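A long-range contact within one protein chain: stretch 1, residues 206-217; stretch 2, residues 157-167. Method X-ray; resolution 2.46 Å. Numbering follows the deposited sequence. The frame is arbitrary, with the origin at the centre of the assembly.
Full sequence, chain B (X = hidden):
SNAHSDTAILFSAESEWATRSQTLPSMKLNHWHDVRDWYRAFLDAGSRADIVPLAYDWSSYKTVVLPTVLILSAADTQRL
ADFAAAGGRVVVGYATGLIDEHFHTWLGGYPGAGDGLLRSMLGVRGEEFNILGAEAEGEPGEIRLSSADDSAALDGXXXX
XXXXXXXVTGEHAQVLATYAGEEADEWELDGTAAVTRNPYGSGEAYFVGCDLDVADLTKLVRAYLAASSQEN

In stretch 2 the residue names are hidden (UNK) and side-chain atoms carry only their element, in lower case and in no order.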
# COMPACT_ATOMS: atom_id res chain seq x y z
N TYR B 206 8.52 10.72 4.36
CA TYR B 206 8.70 11.07 5.76
C TYR B 206 7.35 11.17 6.46
O TYR B 206 6.34 11.55 5.85
CB TYR B 206 9.44 12.40 5.91
CG TYR B 206 10.93 12.35 5.66
CD1 TYR B 206 11.44 12.14 4.39
CD2 TYR B 206 11.83 12.52 6.71
CE1 TYR B 206 12.81 12.10 4.16
CE2 TYR B 206 13.20 12.49 6.49
CZ TYR B 206 13.68 12.27 5.21
OH TYR B 206 15.04 12.24 4.99
N PHE B 207 7.33 10.83 7.75
CA PHE B 207 6.16 11.00 8.59
C PHE B 207 6.54 11.87 9.78
O PHE B 207 7.47 11.54 10.52
CB PHE B 207 5.61 9.65 9.06
CG PHE B 207 4.47 9.77 10.03
CD1 PHE B 207 3.20 10.13 9.59
CD2 PHE B 207 4.67 9.53 11.38
CE1 PHE B 207 2.15 10.24 10.49
CE2 PHE B 207 3.62 9.64 12.28
CZ PHE B 207 2.36 10.00 11.83
N VAL B 208 5.82 12.97 9.96
CA VAL B 208 6.01 13.88 11.09
C VAL B 208 4.77 13.77 11.95
O VAL B 208 3.71 14.33 11.62
CB VAL B 208 6.26 15.32 10.63
CG1 VAL B 208 6.56 16.22 11.82
CG2 VAL B 208 7.41 15.37 9.62
N GLY B 209 4.88 13.05 13.07
CA GLY B 209 3.73 12.72 13.89
C GLY B 209 3.35 13.70 14.97
O GLY B 209 2.42 13.42 15.73
N CYS B 210 4.03 14.84 15.07
CA CYS B 210 3.72 15.81 16.10
C CYS B 210 3.85 17.22 15.52
O CYS B 210 4.49 17.43 14.49
CB CYS B 210 4.64 15.66 17.32
SG CYS B 210 6.40 15.82 16.94
N ASP B 211 3.22 18.17 16.21
CA ASP B 211 3.29 19.57 15.82
C ASP B 211 4.50 20.22 16.49
O ASP B 211 4.69 20.10 17.70
CB ASP B 211 2.01 20.30 16.21
CG ASP B 211 2.05 21.77 15.86
OD1 ASP B 211 2.24 22.09 14.67
OD2 ASP B 211 1.90 22.61 16.78
N LEU B 212 5.31 20.90 15.69
CA LEU B 212 6.48 21.62 16.17
C LEU B 212 6.33 23.10 15.86
O LEU B 212 5.74 23.48 14.84
CB LEU B 212 7.77 21.08 15.53
CG LEU B 212 8.05 19.58 15.65
CD1 LEU B 212 9.20 19.19 14.73
CD2 LEU B 212 8.36 19.21 17.08
N ASP B 213 6.87 23.94 16.74
CA ASP B 213 6.91 25.36 16.44
C ASP B 213 7.99 25.64 15.39
O ASP B 213 8.79 24.77 15.04
CB ASP B 213 7.13 26.18 17.71
CG ASP B 213 8.40 25.80 18.46
OD1 ASP B 213 9.17 24.96 17.96
OD2 ASP B 213 8.61 26.34 19.57
N VAL B 214 7.99 26.88 14.89
CA VAL B 214 8.88 27.23 13.78
C VAL B 214 10.34 27.00 14.16
O VAL B 214 11.15 26.55 13.34
CB VAL B 214 8.63 28.68 13.34
CG1 VAL B 214 9.57 29.07 12.21
CG2 VAL B 214 7.18 28.85 12.92
N ALA B 215 10.70 27.29 15.41
CA ALA B 215 12.08 27.11 15.85
C ALA B 215 12.50 25.65 15.78
O ALA B 215 13.53 25.31 15.19
CB ALA B 215 12.26 27.66 17.26
N ASP B 216 11.69 24.76 16.37
CA ASP B 216 12.02 23.34 16.32
C ASP B 216 11.81 22.76 14.93
O ASP B 216 12.56 21.87 14.50
CB ASP B 216 11.17 22.57 17.35
CG ASP B 216 11.51 22.94 18.78
OD1 ASP B 216 12.66 23.35 19.03
OD2 ASP B 216 10.63 22.81 19.65
N LEU B 217 10.81 23.26 14.20
CA LEU B 217 10.59 22.79 12.83
C LEU B 217 11.74 23.18 11.92
O LEU B 217 12.04 22.45 10.96
CB LEU B 217 9.27 23.33 12.30
CG LEU B 217 8.71 22.68 11.03
CD1 LEU B 217 8.55 21.18 11.22
CD2 LEU B 217 7.38 23.32 10.66
N UNK B 157 13.76 19.34 21.62
CA UNK B 157 12.52 19.87 21.07
C UNK B 157 11.32 19.30 21.81
O UNK B 157 11.38 18.22 22.40
o UNK B 157 12.39 18.13 19.39
c UNK B 157 12.43 19.55 19.58
c UNK B 157 13.63 20.12 18.83
N UNK B 158 10.22 20.05 21.79
CA UNK B 158 9.01 19.68 22.50
C UNK B 158 7.82 19.74 21.55
O UNK B 158 7.93 20.18 20.40
o UNK B 158 8.66 21.95 23.28
c UNK B 158 8.76 20.59 23.71
c UNK B 158 9.89 20.46 24.72
N UNK B 159 6.67 19.28 22.04
CA UNK B 159 5.44 19.31 21.26
C UNK B 159 4.25 19.33 22.20
O UNK B 159 4.29 18.71 23.27
c UNK B 159 5.49 16.79 21.06
o UNK B 159 4.10 18.13 19.61
c UNK B 159 5.35 18.11 20.30
N UNK B 160 3.21 20.06 21.82
CA UNK B 160 1.96 20.09 22.56
C UNK B 160 0.81 19.47 21.76
O UNK B 160 -0.35 19.64 22.14
n UNK B 160 3.44 23.77 22.50
c UNK B 160 4.74 23.64 22.27
n UNK B 160 5.57 23.30 23.25
n UNK B 160 5.22 23.85 21.04
c UNK B 160 2.51 22.09 24.05
c UNK B 160 1.61 21.53 22.96
c UNK B 160 2.82 23.56 23.81
N UNK B 161 1.12 18.76 20.68
CA UNK B 161 0.11 18.08 19.88
C UNK B 161 0.80 16.94 19.16
O UNK B 161 1.68 17.18 18.32
c UNK B 161 -1.95 18.67 18.42
c UNK B 161 -0.54 19.04 18.88
c UNK B 161 -2.97 19.13 19.44
c UNK B 161 -2.24 19.27 17.05
N UNK B 162 0.41 15.70 19.47
CA UNK B 162 1.10 14.54 18.94
C UNK B 162 0.10 13.44 18.62
O UNK B 162 -1.02 13.42 19.12
c UNK B 162 1.81 15.80 22.70
c UNK B 162 1.44 14.48 22.42
c UNK B 162 0.54 14.24 24.69
c UNK B 162 1.55 16.31 23.96
c UNK B 162 0.81 13.72 23.42
c UNK B 162 0.92 15.53 24.94
c UNK B 162 1.55 13.64 21.26
c UNK B 162 2.15 14.01 19.94
n UNK B 162 0.54 12.49 22.90
c UNK B 162 0.99 12.45 21.60
N UNK B 163 0.53 12.52 17.75
CA UNK B 163 -0.22 11.32 17.43
C UNK B 163 0.30 10.18 18.31
O UNK B 163 1.49 9.85 18.26
c UNK B 163 -0.56 9.57 15.60
c UNK B 163 -2.07 9.44 15.62
c UNK B 163 -0.08 10.97 15.95
o UNK B 163 -2.80 10.42 15.45
n UNK B 163 -2.56 8.22 15.82
N UNK B 164 -0.60 9.58 19.09
CA UNK B 164 -0.18 8.54 20.03
C UNK B 164 -0.01 7.19 19.36
O UNK B 164 0.86 6.40 19.77
c UNK B 164 -1.21 8.41 21.16
o UNK B 164 -0.98 10.27 22.64
n UNK B 164 -2.69 10.31 21.19
c UNK B 164 -1.62 9.75 21.73
N UNK B 165 -0.80 6.89 18.33
CA UNK B 165 -0.86 5.56 17.73
C UNK B 165 0.00 5.56 16.47
O UNK B 165 -0.47 5.84 15.37
o UNK B 165 -3.71 3.28 17.62
c UNK B 165 -2.31 5.19 17.43
o UNK B 165 -1.57 2.93 17.26
c UNK B 165 -2.54 3.69 17.44
N UNK B 166 1.28 5.23 16.64
CA UNK B 166 2.22 5.12 15.53
C UNK B 166 3.08 3.89 15.75
O UNK B 166 3.72 3.75 16.80
c UNK B 166 4.19 6.13 14.34
c UNK B 166 2.29 7.58 15.03
c UNK B 166 3.12 6.37 15.39
N UNK B 167 3.11 2.99 14.77
CA UNK B 167 3.96 1.81 14.82
C UNK B 167 4.61 1.61 13.46
O UNK B 167 3.94 1.67 12.43
c UNK B 167 2.69 0.61 16.65
n UNK B 167 3.59 0.29 17.58
c UNK B 167 3.17 0.56 15.21
o UNK B 167 1.54 0.94 16.92
O HOH W 1 7.95 22.78 19.47
O HOH W 2 3.67 22.05 19.64

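Position 157 has three side-chain atoms, a CB carrying one oxygen and one carbon. The carbon lies 3.4 Å from OD1 of Asp 216, whose CA-to-CB bond points toward this stretch. A branched CB with one hydroxyl identifies Thr 157.

Position 158 repeats the pattern, CB with one oxygen and one carbon, but its CA-to-CB bond points away from stretch 1. The backbone therefore makes the approach: the carbonyl O of 158 is 3.5 Å from CD2 of Leu 212, and N of 158 is 3.5 Å from OD2 of Asp 216. The residue is Thr 158.

Position 159 again carries one oxygen and one carbon on CB, now directed toward stretch 1. The oxygen sits 2.8 Å from the carbonyl O of Asp 211 and 3.4 Å from CB of Cys 210. This is Thr 159. N of residue 161 donates to OG1 of Thr 159 at 3.2 Å, 168°, so the hydroxyl is also tied to its own chain.

Position 160 has a run of three carbons, then a nitrogen, then a carbon bearing two more nitrogens: a guanidinium. CA-to-CB points sideways, but the end comes nearer, and a terminal nitrogen lies 4.5 Å from OD2 of Asp 213. This is Arg 160; that nitrogen is NH2, and the opposite charges remain beyond salt-bridge range. Water 2 links the backbones, accepting from N of Arg 160 at 3.0 Å and donating to O of Asp 211 at 2.9 Å.

Position 161 shows four carbons forked at the second, with CB 3.9 Å from CB of Asp 211. The fork establishes Leu 161. Its carbonyl O accepts from N of Asp 211 at 2.8 Å and 170°, a nearly linear bond.

Position 162 has one carbon followed by fused five- and six-membered rings of eight carbons and one nitrogen, an indole. CB is 4.0 Å from CB of Cys 210, while the rings lead away. This is Trp 162.

Position 163 has three carbons, the third carrying one oxygen and one nitrogen, a carboxamide. CB is 3.5 Å from O of Gly 209, while the end leads away. This is Gln 163. Its backbone N donates to O of Gly 209 at 2.9 Å and 148°.

Position 164 has two carbons, the second with an oxygen and a nitrogen, and makes no contact: Asn 164. Position 165 has two carbons, the second with two oxygens, and is out of reach: Asp 165.

Position 166 has three carbons, branched at CB, one of them 3.7 Å from CE2 of Phe 207. This is Val 166.

Position 167 repeats the two-carbon carboxamide, out of reach: Asn 167.

The contact centres on a single beta bridge, Cys 210 with Trp 162, their CA atoms 4.1 Å apart. The backbone bonds from Asp 211 and Gln 163 flank it. Apolar packing of Phe 207 on Val 166 lies at one end; at the other, water 1 lies 2.8 Å from O of Thr 158 and 2.7 Å from OD2 of Asp 216. Together the stretches bury 540 Å².

Stretch 2 157-167: TTTRLWQNDVN
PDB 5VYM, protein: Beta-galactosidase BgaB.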